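Local coordinates for protein particle-associated glycoside hydrolase (Acinetobacter phage Fri1, PDB 6C72) that probably depolymerises the capsular polysaccharide of Acinetobacter baumannii as a trimeric phage tailspike, a zinc-binding glycoside hydrolase that would open the way for virus entry, at residues F259-F264 against F282-F287; V201-M206 against A231-T236; T316-V321 against F350-F355; N270-V275 against Y298-E303. All coordinates share one frame; numbering follows the deposited sequence.

Interaction 1: F259-F264 against F282-F287. With ZN (zinc ion), chain M.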
# COMPACT_ATOMS: atom_id res chain seq x y z
N PHE A 259 -8.31 8.63 -11.39
CA PHE A 259 -8.51 8.25 -12.78
C PHE A 259 -8.44 6.73 -12.90
O PHE A 259 -7.50 6.11 -12.39
CB PHE A 259 -7.46 8.89 -13.70
CG PHE A 259 -7.37 10.39 -13.56
CD1 PHE A 259 -6.58 10.96 -12.56
CD2 PHE A 259 -8.09 11.21 -14.41
CE1 PHE A 259 -6.50 12.34 -12.42
CE2 PHE A 259 -8.02 12.60 -14.28
CZ PHE A 259 -7.21 13.17 -13.27
N GLU A 260 -9.44 6.15 -13.54
CA GLU A 260 -9.47 4.71 -13.75
C GLU A 260 -9.96 4.39 -15.15
O GLU A 260 -10.89 5.03 -15.64
CB GLU A 260 -10.35 4.00 -12.73
CG GLU A 260 -10.20 2.49 -12.78
CD GLU A 260 -11.02 1.81 -11.72
OE1 GLU A 260 -11.47 2.51 -10.79
OE2 GLU A 260 -11.23 0.58 -11.83
N ASN A 261 -9.34 3.41 -15.79
CA ASN A 261 -9.79 2.94 -17.11
C ASN A 261 -9.75 4.08 -18.13
O ASN A 261 -10.64 4.20 -18.97
CB ASN A 261 -11.18 2.32 -17.04
CG ASN A 261 -11.23 1.10 -16.14
OD1 ASN A 261 -10.46 0.16 -16.33
ND2 ASN A 261 -12.11 1.13 -15.14
N CYS A 262 -8.75 4.95 -18.03
CA CYS A 262 -8.60 6.07 -18.94
C CYS A 262 -7.41 5.83 -19.86
O CYS A 262 -6.43 5.19 -19.47
CB CYS A 262 -8.42 7.39 -18.18
SG CYS A 262 -9.90 7.93 -17.26
N ASN A 263 -7.48 6.34 -21.07
CA ASN A 263 -6.40 6.19 -22.04
C ASN A 263 -6.00 7.57 -22.52
O ASN A 263 -6.73 8.20 -23.30
CB ASN A 263 -6.81 5.30 -23.20
CG ASN A 263 -7.18 3.91 -22.75
OD1 ASN A 263 -6.33 3.17 -22.29
ND2 ASN A 263 -8.45 3.55 -22.89
N PHE A 264 -4.85 8.04 -22.07
CA PHE A 264 -4.33 9.33 -22.49
C PHE A 264 -3.40 9.08 -23.67
O PHE A 264 -2.26 8.63 -23.50
CB PHE A 264 -3.67 10.03 -21.30
CG PHE A 264 -4.58 10.11 -20.09
CD1 PHE A 264 -5.59 11.06 -20.02
CD2 PHE A 264 -4.46 9.21 -19.05
CE1 PHE A 264 -6.43 11.13 -18.93
CE2 PHE A 264 -5.31 9.28 -17.95
CZ PHE A 264 -6.28 10.25 -17.89
N PHE A 282 -3.74 7.02 -10.56
CA PHE A 282 -4.12 6.43 -11.83
C PHE A 282 -4.16 4.92 -11.64
O PHE A 282 -3.18 4.33 -11.17
CB PHE A 282 -3.14 6.80 -12.94
CG PHE A 282 -3.07 8.28 -13.23
CD1 PHE A 282 -2.20 9.11 -12.52
CD2 PHE A 282 -3.86 8.84 -14.23
CE1 PHE A 282 -2.13 10.47 -12.80
CE2 PHE A 282 -3.79 10.20 -14.51
CZ PHE A 282 -2.92 11.02 -13.79
N LYS A 283 -5.28 4.30 -11.98
CA LYS A 283 -5.44 2.85 -11.91
C LYS A 283 -5.94 2.33 -13.25
O LYS A 283 -6.96 2.80 -13.76
CB LYS A 283 -6.42 2.46 -10.81
CG LYS A 283 -6.51 0.95 -10.59
CD LYS A 283 -7.84 0.60 -9.94
CE LYS A 283 -7.77 0.76 -8.43
NZ LYS A 283 -7.22 -0.49 -7.78
N ASN A 284 -5.21 1.37 -13.83
CA ASN A 284 -5.58 0.76 -15.11
C ASN A 284 -5.79 1.82 -16.19
O ASN A 284 -6.78 1.80 -16.93
CB ASN A 284 -6.81 -0.15 -14.97
CG ASN A 284 -6.99 -1.08 -16.18
OD1 ASN A 284 -6.02 -1.55 -16.78
ND2 ASN A 284 -8.26 -1.34 -16.54
N CYS A 285 -4.89 2.80 -16.22
CA CYS A 285 -4.88 3.82 -17.25
C CYS A 285 -3.68 3.59 -18.15
O CYS A 285 -2.72 2.94 -17.75
CB CYS A 285 -4.82 5.23 -16.64
SG CYS A 285 -6.24 5.60 -15.58
N THR A 286 -3.71 4.12 -19.36
CA THR A 286 -2.56 4.02 -20.25
C THR A 286 -2.13 5.41 -20.70
O THR A 286 -2.92 6.36 -20.66
CB THR A 286 -2.84 3.14 -21.49
OG1 THR A 286 -3.67 3.85 -22.42
CG2 THR A 286 -3.50 1.82 -21.11
N PHE A 287 -0.86 5.52 -21.07
CA PHE A 287 -0.29 6.75 -21.61
C PHE A 287 0.51 6.36 -22.85
O PHE A 287 1.52 5.67 -22.74
CB PHE A 287 0.60 7.46 -20.57
CG PHE A 287 -0.07 7.69 -19.23
CD1 PHE A 287 -0.09 6.70 -18.26
CD2 PHE A 287 -0.68 8.91 -18.95
CE1 PHE A 287 -0.70 6.90 -17.04
CE2 PHE A 287 -1.30 9.13 -17.73
CZ PHE A 287 -1.31 8.13 -16.76
ZN ZN M . -11.84 -0.43 -9.76
O HOH W 1 -7.09 1.68 -19.82
O HOH W 2 -10.79 -2.29 -10.02
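An asparagine corner of a parallel beta-helix joins Phe-259–Phe-264 to Phe-282–Phe-287: Asn-261 and Asn-284 take the same turn on successive coils, beside a bound zinc ion. Asn-284 ND2 donates to Asn-261 OD1 at 2.7 Å, with the two amide planes 89° apart; that oxygen also accepts from Ser-228 of the second subunit. Glu-260 and Lys-283 leave the sheet side by side, and Glu-260 OE2 binds the zinc ion at 2.4 Å, while OE1 is held by Tyr-258. The bend of Lys-283 at chi3 (-84°) turns CE aside, and its NZ ends 5.8 Å from Glu-260 OE2, too far for a salt bridge.

As in other beta-helices, like residues stack coil upon coil. The rings of Phe-259 and Phe-282 are nearly parallel (12°) but slid apart, with Phe-259 CD1 above the face of Phe-282; Phe-264 CE2 meets the edge of that same ring. At the corner the Cys-262 N-H points to Cys-285 SG at 3.6 Å. Beyond it, Thr-286 OG1 donates to a lone pair of Asn-263 OD1, in the carbonyl plane, at 2.7 Å. A water donates to this oxygen too, and bridges it to Asn-284 O.

Interaction 2: V201-M206 against A231-T236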
# COMPACT_ATOMS: atom_id res chain seq x y z
N VAL A 201 -15.88 13.57 -15.07
CA VAL A 201 -16.18 13.27 -16.46
C VAL A 201 -16.05 11.77 -16.64
O VAL A 201 -15.22 11.13 -15.99
CB VAL A 201 -15.25 14.03 -17.44
CG1 VAL A 201 -13.79 13.64 -17.20
CG2 VAL A 201 -15.66 13.76 -18.90
N SER A 202 -16.88 11.20 -17.51
CA SER A 202 -16.79 9.76 -17.74
C SER A 202 -17.43 9.37 -19.06
O SER A 202 -18.23 10.11 -19.65
CB SER A 202 -17.42 8.95 -16.60
OG SER A 202 -18.81 9.06 -16.62
N ASN A 203 -17.04 8.18 -19.53
CA ASN A 203 -17.71 7.48 -20.62
C ASN A 203 -17.73 8.32 -21.90
O ASN A 203 -18.76 8.44 -22.56
CB ASN A 203 -19.14 7.07 -20.23
CG ASN A 203 -19.18 6.11 -19.06
OD1 ASN A 203 -18.15 5.79 -18.48
ND2 ASN A 203 -20.37 5.65 -18.70
N LEU A 204 -16.57 8.87 -22.27
CA LEU A 204 -16.49 9.62 -23.52
C LEU A 204 -15.04 9.69 -23.97
O LEU A 204 -14.12 9.34 -23.23
CB LEU A 204 -17.11 11.02 -23.37
CG LEU A 204 -16.66 11.95 -22.24
CD1 LEU A 204 -15.32 12.63 -22.52
CD2 LEU A 204 -17.75 13.00 -21.99
N LYS A 205 -14.86 10.16 -25.20
CA LYS A 205 -13.55 10.41 -25.78
C LYS A 205 -13.42 11.90 -26.09
O LYS A 205 -14.36 12.52 -26.60
CB LYS A 205 -13.34 9.60 -27.07
CG LYS A 205 -11.97 9.78 -27.67
CD LYS A 205 -11.61 8.64 -28.60
CE LYS A 205 -10.17 8.73 -29.07
NZ LYS A 205 -9.77 7.54 -29.89
N MET A 206 -12.26 12.47 -25.78
CA MET A 206 -11.97 13.87 -26.06
C MET A 206 -10.98 13.95 -27.21
O MET A 206 -10.00 13.21 -27.24
CB MET A 206 -11.43 14.58 -24.81
CG MET A 206 -12.35 14.50 -23.58
SD MET A 206 -11.73 15.30 -22.06
CE MET A 206 -12.64 16.82 -22.02
N ALA A 231 -12.36 10.79 -13.05
CA ALA A 231 -12.60 10.41 -14.44
C ALA A 231 -12.53 8.90 -14.58
O ALA A 231 -11.63 8.25 -14.03
CB ALA A 231 -11.60 11.07 -15.39
N LYS A 232 -13.49 8.34 -15.32
CA LYS A 232 -13.56 6.91 -15.59
C LYS A 232 -13.95 6.67 -17.05
O LYS A 232 -14.86 7.33 -17.56
CB LYS A 232 -14.57 6.21 -14.67
CG LYS A 232 -14.14 6.21 -13.24
CD LYS A 232 -15.25 5.78 -12.31
CE LYS A 232 -14.76 5.76 -10.85
NZ LYS A 232 -15.50 4.73 -10.04
N TRP A 233 -13.27 5.73 -17.70
CA TRP A 233 -13.55 5.36 -19.09
C TRP A 233 -13.53 6.60 -19.99
O TRP A 233 -14.50 6.90 -20.70
CB TRP A 233 -14.87 4.61 -19.20
CG TRP A 233 -14.87 3.34 -18.44
CD1 TRP A 233 -15.50 3.11 -17.25
CD2 TRP A 233 -14.23 2.11 -18.80
NE1 TRP A 233 -15.29 1.81 -16.84
CE2 TRP A 233 -14.52 1.18 -17.78
CE3 TRP A 233 -13.44 1.72 -19.89
CZ2 TRP A 233 -14.04 -0.13 -17.81
CZ3 TRP A 233 -12.97 0.41 -19.92
CH2 TRP A 233 -13.27 -0.50 -18.89
N VAL A 234 -12.43 7.34 -19.94
CA VAL A 234 -12.21 8.51 -20.78
C VAL A 234 -10.92 8.32 -21.55
O VAL A 234 -9.88 8.00 -20.97
CB VAL A 234 -12.15 9.80 -19.94
CG1 VAL A 234 -11.54 10.92 -20.77
CG2 VAL A 234 -13.55 10.19 -19.50
N ASP A 235 -10.99 8.52 -22.86
CA ASP A 235 -9.81 8.58 -23.72
C ASP A 235 -9.59 10.02 -24.14
O ASP A 235 -10.53 10.82 -24.20
CB ASP A 235 -9.98 7.68 -24.95
CG ASP A 235 -10.09 6.20 -24.60
OD1 ASP A 235 -10.03 5.83 -23.40
OD2 ASP A 235 -10.23 5.38 -25.53
N THR A 236 -8.33 10.38 -24.38
CA THR A 236 -7.99 11.68 -24.93
C THR A 236 -7.00 11.49 -26.07
O THR A 236 -6.06 10.70 -25.96
CB THR A 236 -7.39 12.64 -23.87
OG1 THR A 236 -6.20 12.06 -23.30
CG2 THR A 236 -8.39 12.92 -22.75
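Val-201–Met-206 and Ala-231–Thr-236 run parallel and in register on neighbouring coils, each turning a corner, at Asn-203 and Trp-233, after which the axes of strands 204-206 and 234-236 approach to 4.6 Å at 17°. Before the corner the Lys-232 N to Val-201 O bond is weak; after it, Met-206 N reaches Asp-235 O at 2.9 Å.

On the buried face Val-234 meets three residues of the other segment. Its CG2, anti to the carbonyl carbon, lies over Ser-202 CA at 3.7 Å and meets Val-201 CG1, from before the corner, and CD1 of its register partner Leu-204. Val-201 CG1 also rests on Ala-231 CB at 3.8 Å. Further along, Met-206 and Thr-236 lie side by side, CB against CG2. At the corner Asn-203 OD1 sits 3.6 Å from Trp-233 CB, while the indole makes a T-shaped pair with Tyr-175.

On the other face the extended Lys-205 chain passes Asp-235, its CG 4.0 Å from Asp-235 CB. Lys-205 NZ stops 4.9 Å from Asp-235 OD2, and Asp-235 OD1 accepts from Asn-263 of the following coil. The carboxylate is thus tied through OD1 to that coil, while the lysine charge may still act on it at longer range.

Interaction 3: T316-V321 against F350-F355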
# COMPACT_ATOMS: atom_id res chain seq x y z
N THR A 316 0.27 7.96 -7.30
CA THR A 316 0.34 6.51 -7.38
C THR A 316 -0.19 6.07 -8.74
O THR A 316 -1.34 6.38 -9.10
CB THR A 316 -0.45 5.86 -6.24
OG1 THR A 316 0.05 6.35 -4.99
CG2 THR A 316 -0.27 4.35 -6.26
N LEU A 317 0.63 5.32 -9.46
CA LEU A 317 0.26 4.75 -10.75
C LEU A 317 0.24 3.22 -10.60
O LEU A 317 1.29 2.59 -10.44
CB LEU A 317 1.24 5.21 -11.82
CG LEU A 317 1.31 6.74 -11.88
CD1 LEU A 317 2.66 7.30 -11.40
CD2 LEU A 317 0.96 7.26 -13.28
N ILE A 318 -0.96 2.64 -10.64
CA ILE A 318 -1.17 1.21 -10.40
C ILE A 318 -1.65 0.58 -11.70
O ILE A 318 -2.65 1.02 -12.28
CB ILE A 318 -2.21 0.97 -9.29
CG1 ILE A 318 -1.98 1.91 -8.11
CG2 ILE A 318 -2.18 -0.48 -8.85
CD1 ILE A 318 -3.19 2.03 -7.18
N ASN A 319 -0.94 -0.46 -12.15
CA ASN A 319 -1.36 -1.25 -13.31
C ASN A 319 -1.61 -0.34 -14.52
O ASN A 319 -2.60 -0.47 -15.24
CB ASN A 319 -2.60 -2.09 -12.97
CG ASN A 319 -2.96 -3.06 -14.07
OD1 ASN A 319 -2.12 -3.46 -14.87
ND2 ASN A 319 -4.23 -3.46 -14.11
N CYS A 320 -0.70 0.59 -14.75
CA CYS A 320 -0.77 1.50 -15.88
C CYS A 320 0.22 1.08 -16.95
O CYS A 320 1.17 0.34 -16.67
CB CYS A 320 -0.50 2.95 -15.44
SG CYS A 320 -1.78 3.63 -14.36
N VAL A 321 -0.01 1.53 -18.17
CA VAL A 321 0.87 1.27 -19.30
C VAL A 321 1.43 2.60 -19.79
O VAL A 321 0.68 3.56 -20.01
CB VAL A 321 0.15 0.54 -20.45
CG1 VAL A 321 1.07 0.44 -21.68
CG2 VAL A 321 -0.32 -0.84 -20.01
N PHE A 350 5.44 3.70 -8.80
CA PHE A 350 5.08 2.94 -9.99
C PHE A 350 4.89 1.49 -9.56
O PHE A 350 5.85 0.81 -9.20
CB PHE A 350 6.15 3.07 -11.08
CG PHE A 350 6.33 4.48 -11.59
CD1 PHE A 350 5.51 4.99 -12.60
CD2 PHE A 350 7.33 5.28 -11.10
CE1 PHE A 350 5.67 6.27 -13.10
CE2 PHE A 350 7.50 6.58 -11.59
CZ PHE A 350 6.66 7.07 -12.60
N LEU A 351 3.63 1.05 -9.58
CA LEU A 351 3.22 -0.27 -9.11
C LEU A 351 2.52 -1.02 -10.24
O LEU A 351 1.61 -0.47 -10.87
CB LEU A 351 2.27 -0.16 -7.91
CG LEU A 351 2.69 0.74 -6.75
CD1 LEU A 351 1.58 0.81 -5.72
CD2 LEU A 351 3.97 0.22 -6.11
N ASN A 352 2.97 -2.25 -10.51
CA ASN A 352 2.34 -3.14 -11.49
C ASN A 352 2.25 -2.50 -12.88
O ASN A 352 1.36 -2.83 -13.66
CB ASN A 352 0.95 -3.59 -11.03
CG ASN A 352 0.94 -4.19 -9.63
OD1 ASN A 352 1.99 -4.47 -9.05
ND2 ASN A 352 -0.25 -4.44 -9.10
N CYS A 353 3.16 -1.59 -13.20
CA CYS A 353 3.09 -0.87 -14.45
C CYS A 353 3.95 -1.53 -15.51
O CYS A 353 4.88 -2.29 -15.22
CB CYS A 353 3.53 0.59 -14.28
SG CYS A 353 2.44 1.61 -13.25
N ARG A 354 3.67 -1.19 -16.77
CA ARG A 354 4.40 -1.72 -17.91
C ARG A 354 4.90 -0.56 -18.76
O ARG A 354 4.12 0.32 -19.15
CB ARG A 354 3.53 -2.67 -18.72
CG ARG A 354 3.37 -3.97 -17.98
CD ARG A 354 2.31 -4.89 -18.53
NE ARG A 354 0.98 -4.30 -18.60
CZ ARG A 354 0.25 -3.94 -17.55
NH1 ARG A 354 0.75 -4.05 -16.32
NH2 ARG A 354 -0.98 -3.45 -17.73
N PHE A 355 6.20 -0.54 -18.99
CA PHE A 355 6.85 0.44 -19.84
C PHE A 355 7.17 -0.27 -21.15
O PHE A 355 8.02 -1.18 -21.20
CB PHE A 355 8.10 1.00 -19.17
CG PHE A 355 7.81 1.80 -17.92
CD1 PHE A 355 7.47 1.16 -16.73
CD2 PHE A 355 7.88 3.19 -17.92
CE1 PHE A 355 7.22 1.90 -15.58
CE2 PHE A 355 7.62 3.92 -16.78
CZ PHE A 355 7.29 3.28 -15.61
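Arg-354 reaches back across the contact and grips Asn-319 OD1 end-on with two nitrogens, NH2 at 3.1 Å and NH1 at 3.3 Å. The acceptor lies close to the guanidinium plane, at its edge, whereas the amide plane of Asn-319 is turned 48° from it. The bend of Arg-354 at chi3 (-57°) brings NE to Val-321 CG2, which also packs 3.5 Å from Arg-354 NH2.

The backbone bonds are those of two stacked beta-helix coils. Leu-351 N donates to Leu-317 O and Asn-319 N to Leu-351 O, each at 2.9 Å. After the corner, Cys-320 O accepts from Arg-354 N at the same length and also lies over one face of that residue's guanidinium, offset toward the rim. Sulfur serves the turn itself: Cys-320 N makes a weak bond to Cys-353 SG at 3.6 Å. The other corner amide is also engaged: Asn-352 ND2 is hydrogen-bonded to Asp-279 of the second subunit.

Beneath this polar layer the interior is apolar. Leu-317 CD1 approaches Phe-350 CE1 at 3.6 Å, the two side chains running side by side, and Leu-317 CB faces Cys-353 SG. On the opposite face of the sheet Thr-316 CG2 touches Leu-351 CD1.

Two donors of one cation share a single neutral oxygen, which should fix the rotation of the guanidinium and leave its charge to act on its surroundings. His-278 of the second subunit packs against the arginine. Glu-378, which binds zinc in a structure of this protein, has its side chain about 3 Å from that of Arg-354 at the nearest atoms, so the charge may be felt there.

Interaction 4: N270-V275 against Y298-E303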
# COMPACT_ATOMS: atom_id res chain seq x y z
N ASN A 270 2.83 16.35 -24.15
CA ASN A 270 2.81 15.14 -23.34
C ASN A 270 1.42 14.54 -23.39
O ASN A 270 0.44 15.25 -23.57
CB ASN A 270 3.18 15.44 -21.87
CG ASN A 270 4.39 16.34 -21.74
OD1 ASN A 270 5.52 15.92 -21.99
ND2 ASN A 270 4.16 17.59 -21.38
N THR A 271 1.32 13.22 -23.20
CA THR A 271 -0.01 12.64 -23.10
C THR A 271 -0.75 13.22 -21.90
O THR A 271 -1.97 13.37 -21.94
CB THR A 271 0.04 11.11 -22.98
OG1 THR A 271 0.66 10.74 -21.75
CG2 THR A 271 0.77 10.48 -24.17
N ALA A 272 -0.03 13.51 -20.83
CA ALA A 272 -0.62 14.05 -19.61
C ALA A 272 0.48 14.71 -18.79
O ALA A 272 1.65 14.32 -18.87
CB ALA A 272 -1.30 12.95 -18.79
N ALA A 273 0.10 15.71 -17.99
CA ALA A 273 1.09 16.41 -17.17
C ALA A 273 0.50 16.74 -15.82
O ALA A 273 -0.65 17.18 -15.72
CB ALA A 273 1.58 17.70 -17.86
N LEU A 274 1.28 16.49 -14.77
CA LEU A 274 0.99 16.94 -13.42
C LEU A 274 1.95 18.07 -13.12
O LEU A 274 3.17 17.87 -13.15
CB LEU A 274 1.14 15.81 -12.40
CG LEU A 274 0.41 14.49 -12.68
CD1 LEU A 274 0.44 13.61 -11.44
CD2 LEU A 274 -1.01 14.75 -13.10
N VAL A 275 1.41 19.25 -12.80
CA VAL A 275 2.21 20.46 -12.65
C VAL A 275 2.13 21.02 -11.24
O VAL A 275 3.15 21.48 -10.69
CB VAL A 275 1.77 21.51 -13.69
CG1 VAL A 275 2.55 22.79 -13.53
CG2 VAL A 275 1.92 20.94 -15.09
N TYR A 298 7.44 14.71 -24.53
CA TYR A 298 7.64 13.62 -23.60
C TYR A 298 6.41 12.72 -23.58
O TYR A 298 5.38 13.02 -24.19
CB TYR A 298 7.91 14.11 -22.17
CG TYR A 298 8.98 15.16 -22.02
CD1 TYR A 298 10.28 14.93 -22.46
CD2 TYR A 298 8.71 16.38 -21.37
CE1 TYR A 298 11.27 15.88 -22.31
CE2 TYR A 298 9.71 17.34 -21.20
CZ TYR A 298 10.98 17.07 -21.68
OH TYR A 298 11.98 18.00 -21.52
N LEU A 299 6.53 11.62 -22.85
CA LEU A 299 5.41 10.69 -22.72
C LEU A 299 4.47 11.10 -21.58
O LEU A 299 3.29 11.39 -21.81
CB LEU A 299 5.94 9.27 -22.53
CG LEU A 299 4.94 8.13 -22.38
CD1 LEU A 299 3.91 8.09 -23.51
CD2 LEU A 299 5.71 6.82 -22.32
N PHE A 300 4.99 11.16 -20.36
CA PHE A 300 4.22 11.50 -19.17
C PHE A 300 5.10 12.40 -18.32
O PHE A 300 6.26 12.06 -18.06
CB PHE A 300 3.80 10.24 -18.41
CG PHE A 300 3.12 10.52 -17.11
CD1 PHE A 300 1.76 10.71 -17.04
CD2 PHE A 300 3.85 10.60 -15.94
CE1 PHE A 300 1.15 10.98 -15.84
CE2 PHE A 300 3.24 10.87 -14.73
CZ PHE A 300 1.89 11.05 -14.69
N ASP A 301 4.58 13.56 -17.91
CA ASP A 301 5.44 14.61 -17.38
C ASP A 301 4.92 15.09 -16.03
O ASP A 301 3.90 15.77 -15.96
CB ASP A 301 5.54 15.77 -18.38
CG ASP A 301 6.74 16.67 -18.13
OD1 ASP A 301 7.64 16.30 -17.34
OD2 ASP A 301 6.80 17.76 -18.74
N ILE A 302 5.64 14.76 -14.96
CA ILE A 302 5.46 15.44 -13.67
C ILE A 302 6.49 16.56 -13.64
O ILE A 302 7.66 16.32 -13.34
CB ILE A 302 5.63 14.49 -12.49
CG1 ILE A 302 4.58 13.38 -12.53
CG2 ILE A 302 5.55 15.27 -11.19
CD1 ILE A 302 4.74 12.37 -11.41
N GLU A 303 6.07 17.78 -13.96
CA GLU A 303 7.00 18.89 -14.08
C GLU A 303 6.40 20.19 -13.56
O GLU A 303 5.80 20.97 -14.31
CB GLU A 303 7.47 19.07 -15.52
CG GLU A 303 8.54 20.11 -15.67
CD GLU A 303 9.19 20.12 -17.05
OE1 GLU A 303 8.59 19.59 -18.02
OE2 GLU A 303 10.30 20.66 -17.17
O HOH W 3 5.94 20.21 -20.52
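Thr-271 grips Leu-299 O twice, OG1 at 2.7 Å and the backbone N at 3.0 Å, the two donors coming from opposite faces of the carbonyl plane. OG1 stands between the backbone N and the carbonyl carbon (chi1 66°), close enough to the main chain for both groups to share one acceptor. The threonine CG2 then packs on Leu-299 CD1 at 4.0 Å.

From there strands 272-275 and 300-302 of two beta-helix coils run almost exactly parallel, 4.7 Å apart. Leu-274 N donates to Asp-301 O, and Glu-303 N to Leu-274 O. On the inner face Leu-274 CB meets Ile-302 CG1, and the Phe-300 ring, set edge-to-face with Phe-287, lies near Ala-272 CB and Leu-274 CG.

The other face is polar and wetter. Asn-270 lies alongside Tyr-298, its amide plane 12° from the ring plane and OD1 at the ring edge, while its CG sits 3.6 Å from Asp-301 CB. A water accepts from Asn-270 ND2 and donates to Asp-301 OD2 at 3.1 Å. Asn-270 ND2 also donates to Glu-242 on the preceding coil, so one amide nitrogen serves a direct carboxylate partner and a water-mediated one, whereas on the tight side a single carbonyl oxygen takes two direct bonds.

In the fold
Interactions 2, 1 and 3 follow one another along one edge of the beta-helix, centres about 10 Å apart at each step, whereas interaction 4 lies on another face, its centre about 14 Å from that of interaction 1. Adjacent strands join them: Asn-263 O accepts from Thr-236 N at 2.9 Å, and Phe-282 O from Ile-318 N at 2.8 Å. Across the interior, Phe-287 CE2 meets Phe-300 CD1 at 3.5 Å, tying interaction 1 to interaction 4. The three corner contacts touch the second subunit; interaction 4 touches no other chain. Zinc bound in interaction 1 is about 6 Å from the Lys-232 side chain of interaction 2.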